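PDB 4LHP: FG41 Malonate Semialdehyde Decarboxylase from Coryneform bacterium, which belongs to the tautomerase superfamily, whose small subunits are built from beta-alpha-beta units and here assemble as a trimer. Local coordinates for residues L2-L7 / H69-A74; D6-R11 / H45-I50; A20-D25 / T89-P94. One frame throughout, in Å; residues are numbered along the deposited sequence.

Contact 1. Residues L2-L7 / H69-A74. With PO4 (phosphate ion), chain M.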
loop_
_atom_site.group_PDB
_atom_site.type_symbol
_atom_site.label_atom_id
_atom_site.label_comp_id
_atom_site.label_asym_id
_atom_site.label_seq_id
_atom_site.Cartn_x
_atom_site.Cartn_y
_atom_site.Cartn_z
ATOM N N LEU A 2 4.938 -6.858 6.484
ATOM C CA LEU A 2 3.496 -6.708 6.336
ATOM C C LEU A 2 3.105 -7.090 4.916
ATOM O O LEU A 2 3.611 -6.521 3.951
ATOM C CB LEU A 2 3.063 -5.273 6.637
ATOM C CG LEU A 2 1.594 -4.944 6.356
ATOM C CD1 LEU A 2 0.664 -5.722 7.272
ATOM C CD2 LEU A 2 1.350 -3.449 6.490
ATOM N N ILE A 3 2.209 -8.064 4.792
ATOM C CA ILE A 3 1.799 -8.561 3.485
ATOM C C ILE A 3 0.396 -8.082 3.133
ATOM O O ILE A 3 -0.567 -8.401 3.828
ATOM C CB ILE A 3 1.783 -10.101 3.448
ATOM C CG1 ILE A 3 3.019 -10.679 4.145
ATOM C CG2 ILE A 3 1.676 -10.597 2.015
ATOM C CD1 ILE A 3 4.335 -10.223 3.558
ATOM N N ARG A 4 0.279 -7.317 2.053
ATOM C CA ARG A 4 -1.032 -6.971 1.519
ATOM C C ARG A 4 -1.395 -7.942 0.403
ATOM O O ARG A 4 -0.779 -7.934 -0.663
ATOM C CB ARG A 4 -1.054 -5.535 0.988
ATOM C CG ARG A 4 -0.696 -4.491 2.026
ATOM C CD ARG A 4 -1.015 -3.084 1.546
ATOM N NE ARG A 4 -0.902 -2.110 2.629
ATOM C CZ ARG A 4 -1.918 -1.693 3.384
ATOM N NH1 ARG A 4 -3.146 -2.146 3.184
ATOM N NH2 ARG A 4 -1.714 -0.811 4.349
ATOM N N ILE A 5 -2.391 -8.784 0.655
ATOM C CA ILE A 5 -2.850 -9.740 -0.344
ATOM C C ILE A 5 -4.186 -9.299 -0.923
ATOM O O ILE A 5 -5.209 -9.329 -0.239
ATOM C CB ILE A 5 -3.019 -11.147 0.249
ATOM C CG1 ILE A 5 -1.737 -11.579 0.962
ATOM C CG2 ILE A 5 -3.391 -12.140 -0.850
ATOM C CD1 ILE A 5 -1.873 -12.874 1.732
ATOM N N ASP A 6 -4.170 -8.884 -2.185
ATOM C CA ASP A 6 -5.393 -8.506 -2.879
ATOM C C ASP A 6 -5.761 -9.566 -3.909
ATOM O O ASP A 6 -4.997 -9.849 -4.831
ATOM C CB ASP A 6 -5.233 -7.142 -3.555
ATOM C CG ASP A 6 -5.208 -5.995 -2.559
ATOM O OD1 ASP A 6 -6.252 -5.331 -2.388
ATOM O OD2 ASP A 6 -4.146 -5.757 -1.946
ATOM N N LEU A 7 -6.940 -10.151 -3.737
ATOM C CA LEU A 7 -7.412 -11.202 -4.623
ATOM C C LEU A 7 -8.878 -10.943 -4.954
ATOM O O LEU A 7 -9.365 -9.831 -4.757
ATOM C CB LEU A 7 -7.194 -12.576 -3.982
ATOM C CG LEU A 7 -7.435 -12.663 -2.474
ATOM C CD1 LEU A 7 -8.882 -12.354 -2.141
ATOM C CD2 LEU A 7 -7.039 -14.034 -1.949
ATOM N N HIS A 69 1.752 -7.982 -2.144
ATOM C CA HIS A 69 2.656 -6.857 -1.944
ATOM C C HIS A 69 3.357 -7.017 -0.602
ATOM O O HIS A 69 2.747 -6.854 0.453
ATOM C CB HIS A 69 1.895 -5.530 -2.007
ATOM C CG HIS A 69 2.765 -4.352 -2.320
ATOM N ND1 HIS A 69 2.275 -3.187 -2.871
ATOM C CD2 HIS A 69 4.096 -4.159 -2.159
ATOM C CE1 HIS A 69 3.266 -2.329 -3.036
ATOM N NE2 HIS A 69 4.381 -2.894 -2.610
ATOM N N VAL A 70 4.641 -7.352 -0.655
ATOM C CA VAL A 70 5.420 -7.615 0.546
ATOM C C VAL A 70 6.136 -6.356 1.013
ATOM O O VAL A 70 6.911 -5.756 0.267
ATOM C CB VAL A 70 6.455 -8.727 0.301
ATOM C CG1 VAL A 70 7.374 -8.884 1.503
ATOM C CG2 VAL A 70 5.751 -10.040 -0.013
ATOM N N PHE A 71 5.856 -5.952 2.247
ATOM C CA PHE A 71 6.532 -4.817 2.861
ATOM C C PHE A 71 7.481 -5.334 3.934
ATOM O O PHE A 71 7.046 -5.794 4.987
ATOM C CB PHE A 71 5.511 -3.848 3.458
ATOM C CG PHE A 71 4.686 -3.130 2.427
ATOM C CD1 PHE A 71 3.509 -3.685 1.949
ATOM C CD2 PHE A 71 5.091 -1.901 1.931
ATOM C CE1 PHE A 71 2.750 -3.025 0.997
ATOM C CE2 PHE A 71 4.335 -1.237 0.980
ATOM C CZ PHE A 71 3.164 -1.801 0.513
ATOM N N THR A 72 8.780 -5.257 3.662
ATOM C CA THR A 72 9.774 -5.914 4.500
ATOM C C THR A 72 11.033 -5.063 4.648
ATOM O O THR A 72 11.270 -4.144 3.865
ATOM C CB THR A 72 10.169 -7.275 3.899
ATOM O OG1 THR A 72 10.843 -8.068 4.882
ATOM C CG2 THR A 72 11.073 -7.084 2.689
ATOM N N GLN A 73 11.845 -5.382 5.651
ATOM C CA GLN A 73 13.080 -4.644 5.888
ATOM C C GLN A 73 14.048 -4.817 4.722
ATOM O O GLN A 73 14.141 -5.893 4.132
ATOM C CB GLN A 73 13.763 -5.121 7.172
ATOM C CG GLN A 73 12.891 -5.100 8.412
ATOM C CD GLN A 73 13.658 -5.507 9.654
ATOM O OE1 GLN A 73 14.704 -4.939 9.960
ATOM N NE2 GLN A 73 13.149 -6.502 10.368
ATOM N N ALA A 74 14.768 -3.749 4.394
ATOM C CA ALA A 74 15.845 -3.828 3.417
ATOM C C ALA A 74 16.907 -4.792 3.927
ATOM O O ALA A 74 17.004 -5.038 5.130
ATOM C CB ALA A 74 16.454 -2.454 3.193
HETATM P P PO4 M . 10.794 -8.386 8.218
HETATM O O1 PO4 M . 10.235 -8.875 9.536
HETATM O O2 PO4 M . 10.398 -9.339 7.116
HETATM O O3 PO4 M . 10.242 -7.011 7.916
HETATM O O4 PO4 M . 12.301 -8.329 8.307
#
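Strand segments 2-7 and 69-73 form the antiparallel seam at the centre of the four-stranded sheet typical of a tautomerase-superfamily subunit, joining its two beta-alpha-beta units. Leu2 and Phe71 make one hydrogen-bonded pair, with Leu2 N 2.8 Å from Phe71 O, and Arg4 and His69 make the next. In the latter, His69 N donates to Arg4 O over 2.9 Å along a nearly straight line (173°).

Between them lies the non-hydrogen-bonded pair Ile3 and Val70, whose side chains share one face, where Ile3 packs on helix 13-31. They lie side by side and point the same way; a chi2 of -58° turns Ile3 CD1 against both Val70 methyls, 3.8 Å from Val70 CG2.

Leu2, Arg4, His69 and Phe71 occupy the other face. Leu2 O sits in plane at the edge of the Phe71 ring, 3.5 Å from Phe71 CD1. The chain of Arg4, extended from CG to NE, crosses that ring obliquely with Arg4 CD 3.8 Å from Phe71 CE1, and the guanidinium stands nearly perpendicular to the ring (88°). Arg4 NE is buried without a polar partner in the model, whereas Arg4 NH1 reaches a salt bridge with Asp6 of the second subunit. Phe71 CZ lies 3.5 Å above the centre of the His69 ring, and His69 NE2 is held by Thr107.

The end of strand 66-73 meets a phosphate ion, probably from the crystallisation liquor. Gln73 N bonds to phosphate O3, and Thr72 OG1, anti to its own backbone N, donates to phosphate O2 over 2.6 Å.

Contact 2. Residues D6-R11 / H45-I50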
loop_
_atom_site.group_PDB
_atom_site.type_symbol
_atom_site.label_atom_id
_atom_site.label_comp_id
_atom_site.label_asym_id
_atom_site.label_seq_id
_atom_site.Cartn_x
_atom_site.Cartn_y
_atom_site.Cartn_z
ATOM N N ASP A 6 -4.170 -8.884 -2.185
ATOM C CA ASP A 6 -5.393 -8.506 -2.879
ATOM C C ASP A 6 -5.761 -9.566 -3.909
ATOM O O ASP A 6 -4.997 -9.849 -4.831
ATOM C CB ASP A 6 -5.233 -7.142 -3.555
ATOM C CG ASP A 6 -5.208 -5.995 -2.559
ATOM O OD1 ASP A 6 -6.252 -5.331 -2.388
ATOM O OD2 ASP A 6 -4.146 -5.757 -1.946
ATOM N N LEU A 7 -6.940 -10.151 -3.737
ATOM C CA LEU A 7 -7.412 -11.202 -4.623
ATOM C C LEU A 7 -8.878 -10.943 -4.954
ATOM O O LEU A 7 -9.365 -9.831 -4.757
ATOM C CB LEU A 7 -7.194 -12.576 -3.982
ATOM C CG LEU A 7 -7.435 -12.663 -2.474
ATOM C CD1 LEU A 7 -8.882 -12.354 -2.141
ATOM C CD2 LEU A 7 -7.039 -14.034 -1.949
ATOM N N THR A 8 -9.582 -11.951 -5.458
ATOM C CA THR A 8 -10.931 -11.737 -5.966
ATOM C C THR A 8 -11.999 -12.531 -5.215
ATOM O O THR A 8 -11.729 -13.601 -4.670
ATOM C CB THR A 8 -10.999 -12.072 -7.456
ATOM O OG1 THR A 8 -10.529 -13.408 -7.668
ATOM C CG2 THR A 8 -10.131 -11.106 -8.248
ATOM N N SER A 9 -13.217 -11.999 -5.212
ATOM C CA SER A 9 -14.298 -12.527 -4.384
ATOM C C SER A 9 -14.837 -13.882 -4.843
ATOM O O SER A 9 -15.527 -14.562 -4.084
ATOM C CB SER A 9 -15.445 -11.512 -4.299
ATOM O OG SER A 9 -15.836 -11.049 -5.580
ATOM N N ASP A 10 -14.528 -14.276 -6.075
ATOM C CA ASP A 10 -14.956 -15.580 -6.579
ATOM C C ASP A 10 -14.240 -16.720 -5.855
ATOM O O ASP A 10 -14.698 -17.862 -5.884
ATOM C CB ASP A 10 -14.719 -15.688 -8.086
ATOM C CG ASP A 10 -13.280 -15.428 -8.471
ATOM O OD1 ASP A 10 -12.845 -14.260 -8.383
ATOM O OD2 ASP A 10 -12.589 -16.387 -8.869
ATOM N N ARG A 11 -13.117 -16.412 -5.214
ATOM C CA ARG A 11 -12.392 -17.409 -4.434
ATOM C C ARG A 11 -13.045 -17.572 -3.068
ATOM O O ARG A 11 -13.424 -16.589 -2.430
ATOM C CB ARG A 11 -10.920 -17.016 -4.279
ATOM C CG ARG A 11 -10.141 -17.037 -5.585
ATOM C CD ARG A 11 -8.643 -16.908 -5.352
ATOM N NE ARG A 11 -7.895 -16.885 -6.607
ATOM C CZ ARG A 11 -7.475 -17.966 -7.261
ATOM N NH1 ARG A 11 -7.721 -19.183 -6.793
ATOM N NH2 ARG A 11 -6.805 -17.827 -8.394
ATOM N N HIS A 45 -11.681 -8.610 -3.897
ATOM C CA HIS A 45 -12.289 -7.667 -4.821
ATOM C C HIS A 45 -13.180 -8.372 -5.824
ATOM O O HIS A 45 -13.009 -9.556 -6.100
ATOM C CB HIS A 45 -11.209 -6.925 -5.611
ATOM C CG HIS A 45 -10.255 -6.147 -4.762
ATOM N ND1 HIS A 45 -10.237 -4.771 -4.735
ATOM C CD2 HIS A 45 -9.274 -6.552 -3.920
ATOM C CE1 HIS A 45 -9.292 -4.360 -3.910
ATOM N NE2 HIS A 45 -8.694 -5.424 -3.402
ATOM N N ASP A 46 -14.133 -7.631 -6.373
ATOM C CA ASP A 46 -14.764 -8.029 -7.617
ATOM C C ASP A 46 -13.644 -8.068 -8.653
ATOM O O ASP A 46 -12.845 -7.135 -8.729
ATOM C CB ASP A 46 -15.833 -7.017 -8.017
ATOM C CG ASP A 46 -16.566 -7.413 -9.280
ATOM O OD1 ASP A 46 -15.991 -7.252 -10.378
ATOM O OD2 ASP A 46 -17.720 -7.880 -9.175
ATOM N N PRO A 47 -13.564 -9.150 -9.442
ATOM C CA PRO A 47 -12.430 -9.314 -10.362
ATOM C C PRO A 47 -12.215 -8.126 -11.297
ATOM O O PRO A 47 -11.083 -7.878 -11.712
ATOM C CB PRO A 47 -12.812 -10.563 -11.160
ATOM C CG PRO A 47 -13.678 -11.338 -10.230
ATOM C CD PRO A 47 -14.475 -10.307 -9.487
ATOM N N SER A 48 -13.282 -7.409 -11.625
ATOM C CA SER A 48 -13.175 -6.248 -12.502
ATOM C C SER A 48 -12.325 -5.144 -11.872
ATOM O O SER A 48 -11.776 -4.295 -12.574
ATOM C CB SER A 48 -14.564 -5.706 -12.850
ATOM O OG SER A 48 -15.320 -5.440 -11.682
ATOM N N ASP A 49 -12.219 -5.162 -10.548
ATOM C CA ASP A 49 -11.461 -4.141 -9.831
ATOM C C ASP A 49 -9.955 -4.408 -9.860
ATOM O O ASP A 49 -9.157 -3.513 -9.582
ATOM C CB ASP A 49 -11.957 -4.022 -8.389
ATOM C CG ASP A 49 -13.231 -3.200 -8.279
ATOM O OD1 ASP A 49 -13.428 -2.290 -9.114
ATOM O OD2 ASP A 49 -14.031 -3.462 -7.358
ATOM N N ILE A 50 -9.570 -5.637 -10.192
ATOM C CA ILE A 50 -8.165 -5.957 -10.423
ATOM C C ILE A 50 -7.896 -6.120 -11.917
ATOM O O ILE A 50 -8.486 -6.980 -12.572
ATOM C CB ILE A 50 -7.738 -7.249 -9.698
ATOM C CG1 ILE A 50 -7.648 -7.011 -8.190
ATOM C CG2 ILE A 50 -6.393 -7.729 -10.221
ATOM C CD1 ILE A 50 -7.279 -8.244 -7.390
HETATM O O HOH W 1 -17.832 -10.511 -7.277
#
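At the edge of the first beta-alpha-beta unit, a single parallel bridge between Thr8 and His45 marks where strands 2-8 and 39-45 part. The imidazole of His45 is turned along the neighbouring strand, with CG anti to its carbonyl carbon (chi1 -60°), and meets Asp6 in a His-carboxylate hydrogen bond. His45 NE2 donates over 2.6 Å to the anti lone pair of Asp6 OD1. The carboxylate is twisted 42° from the ring, yet OD1 stays close to the ring plane. The other oxygen, Asp6 OD2, forms a salt bridge with Arg4 of the third subunit.

The backbones are tied by His45 N to Leu7 O, 2.8 Å, and by Ser9 N to His45 O, 2.6 Å, the latter donor lying above the carbonyl plane. The 6-11 segment enters a type I turn, Thr8 to Arg11, while Asp46 opens an Asx turn by accepting from Ser48 N.

Thr8 and Pro47 pack against each other between the two turns, Thr8 CG2 resting 3.6 Å from Pro47 CA. Asp10 crosses Pro47 obliquely while Asp10 OD2 is held by Ser64; Asp10 OD1 accepts from Thr8 OG1 at 2.6 Å and touches Pro47 CG at 3.6 Å.

Contact 3. Residues A20-D25 / T89-P94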
loop_
_atom_site.group_PDB
_atom_site.type_symbol
_atom_site.label_atom_id
_atom_site.label_comp_id
_atom_site.label_asym_id
_atom_site.label_seq_id
_atom_site.Cartn_x
_atom_site.Cartn_y
_atom_site.Cartn_z
ATOM N N ALA A 20 -3.425 -17.270 2.131
ATOM C CA ALA A 20 -2.703 -16.485 3.126
ATOM C C ALA A 20 -1.765 -17.365 3.946
ATOM O O ALA A 20 -0.647 -16.964 4.268
ATOM C CB ALA A 20 -3.687 -15.761 4.035
ATOM N N ASP A 21 -2.223 -18.568 4.278
ATOM C CA ASP A 21 -1.416 -19.506 5.049
ATOM C C ASP A 21 -0.170 -19.911 4.270
ATOM O O ASP A 21 0.921 -20.014 4.830
ATOM C CB ASP A 21 -2.229 -20.753 5.397
ATOM C CG ASP A 21 -3.282 -20.490 6.456
ATOM O OD1 ASP A 21 -3.044 -19.651 7.350
ATOM O OD2 ASP A 21 -4.351 -21.130 6.399
ATOM N N ALA A 22 -0.341 -20.134 2.972
ATOM C CA ALA A 22 0.746 -20.610 2.129
ATOM C C ALA A 22 1.815 -19.541 1.949
ATOM O O ALA A 22 3.010 -19.842 1.928
ATOM C CB ALA A 22 0.204 -21.050 0.781
ATOM N N VAL A 23 1.389 -18.292 1.811
ATOM C CA VAL A 23 2.335 -17.200 1.631
ATOM C C VAL A 23 3.156 -17.014 2.901
ATOM O O VAL A 23 4.375 -16.866 2.839
ATOM C CB VAL A 23 1.631 -15.886 1.247
ATOM C CG1 VAL A 23 2.631 -14.740 1.202
ATOM C CG2 VAL A 23 0.943 -16.037 -0.102
ATOM N N HIS A 24 2.499 -17.040 4.056
ATOM C CA HIS A 24 3.226 -16.912 5.313
ATOM C C HIS A 24 4.246 -18.033 5.465
ATOM O O HIS A 24 5.422 -17.778 5.727
ATOM C CB HIS A 24 2.287 -16.923 6.519
ATOM C CG HIS A 24 2.998 -16.729 7.821
ATOM N ND1 HIS A 24 3.735 -15.599 8.101
ATOM C CD2 HIS A 24 3.112 -17.529 8.908
ATOM C CE1 HIS A 24 4.261 -15.704 9.308
ATOM N NE2 HIS A 24 3.896 -16.866 9.820
ATOM N N ASP A 25 3.795 -19.275 5.307
ATOM C CA ASP A 25 4.674 -20.429 5.470
ATOM C C ASP A 25 5.871 -20.349 4.528
ATOM O O ASP A 25 6.984 -20.726 4.893
ATOM C CB ASP A 25 3.910 -21.736 5.239
ATOM C CG ASP A 25 2.912 -22.034 6.344
ATOM O OD1 ASP A 25 2.986 -21.386 7.410
ATOM O OD2 ASP A 25 2.058 -22.925 6.147
ATOM N N THR A 89 4.909 -18.999 -5.125
ATOM C CA THR A 89 4.110 -19.429 -6.268
ATOM C C THR A 89 3.981 -20.947 -6.314
ATOM O O THR A 89 2.942 -21.471 -6.725
ATOM C CB THR A 89 4.694 -18.901 -7.595
ATOM O OG1 THR A 89 5.090 -17.534 -7.433
ATOM C CG2 THR A 89 3.662 -18.985 -8.706
ATOM N N GLU A 90 5.020 -21.652 -5.879
ATOM C CA GLU A 90 4.974 -23.108 -5.858
ATOM C C GLU A 90 4.017 -23.618 -4.780
ATOM O O GLU A 90 3.395 -24.672 -4.942
ATOM C CB GLU A 90 6.370 -23.699 -5.663
ATOM C CG GLU A 90 7.269 -23.521 -6.851
ATOM C CD GLU A 90 8.610 -24.189 -6.642
ATOM O OE1 GLU A 90 8.709 -25.044 -5.731
ATOM O OE2 GLU A 90 9.570 -23.859 -7.374
ATOM N N SER A 91 3.894 -22.867 -3.689
ATOM C CA SER A 91 3.020 -23.266 -2.588
ATOM C C SER A 91 1.552 -22.983 -2.904
ATOM O O SER A 91 0.653 -23.586 -2.316
ATOM C CB SER A 91 3.420 -22.560 -1.284
ATOM O OG SER A 91 2.902 -21.241 -1.196
ATOM N N LEU A 92 1.319 -22.059 -3.830
ATOM C CA LEU A 92 -0.034 -21.657 -4.189
ATOM C C LEU A 92 -0.668 -22.590 -5.225
ATOM O O LEU A 92 -1.892 -22.651 -5.342
ATOM C CB LEU A 92 -0.035 -20.227 -4.734
ATOM C CG LEU A 92 0.219 -19.064 -3.770
ATOM C CD1 LEU A 92 -0.002 -17.742 -4.497
ATOM C CD2 LEU A 92 -0.667 -19.148 -2.538
ATOM N N ALA A 93 0.160 -23.305 -5.979
ATOM C CA ALA A 93 -0.336 -24.162 -7.055
ATOM C C ALA A 93 -1.343 -25.209 -6.563
ATOM O O ALA A 93 -2.474 -25.259 -7.051
ATOM C CB ALA A 93 0.828 -24.833 -7.777
ATOM N N PRO A 94 -0.942 -26.049 -5.596
ATOM C CA PRO A 94 -1.857 -27.079 -5.093
ATOM C C PRO A 94 -3.114 -26.489 -4.461
ATOM O O PRO A 94 -4.144 -27.162 -4.383
ATOM C CB PRO A 94 -1.022 -27.801 -4.030
ATOM C CG PRO A 94 0.022 -26.820 -3.634
ATOM C CD PRO A 94 0.348 -26.077 -4.887
#
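Helices 13-31 and 78-92, the connecting helices of the two beta-alpha-beta units, lie on one face of the sheet and meet through residues 20-25 and 89-94. The contact is small, burying 156 Å² in all, and its nearest backbones are those of Ala22 and Ser91, with CA atoms 5.9 Å apart. A methyl group and a short hydroxyl side chain, directed at each other, allow this close approach.

The apolar part centres on Ala22 CB, which is touched by Leu92 CD2 at 3.9 Å. Leu92 CG lies anti to its carbonyl carbon (chi1 -71°), and the CD2 branch carries the contact on this side. Leu92 CD2 also reaches Val23 CG2 at 4.3 Å, a looser touch that broadens the patch toward the sheet. Ile95 packs on Ala22, while Val97 and Val102 pack on Leu92, so the methyl-to-methyl meeting belongs to a larger apolar layer between the helices and the strands.

The polar part is confined to one hydroxyl. Ser91 OG occupies the crowded position between its backbone N and carbonyl carbon (chi1 82°), from which it bonds back to Ile88 O one turn earlier in its own helix. The polar end of Ser91 is thus satisfied within its helix, and toward helix 13-31 it lies against Ala22 by contact alone, Ser91 OG 3.4 Å from Ala22 CB.

The three contacts trace the subunit from its centre to its rim. Contact 1 is fully buried near the centre of the chain, and contact 3 is a mostly buried helix-helix patch behind it; the two touch where Ile5 CD1 packs on Ala20 CA at 4.0 Å, strand against helix. Contact 2, centred about 17 Å from the centre of contact 1, is partly exposed; both lie on strand 2-8, their segments overlapping at Asp6 and Leu7. Their chemistry follows their place: regular backbone pairing in the sheet, turns and short polar bonds at its edge, van der Waals packing between helices. Contacts 1 and 2 both reach the third subunit, as does contact 2's Asp6 through its salt bridge.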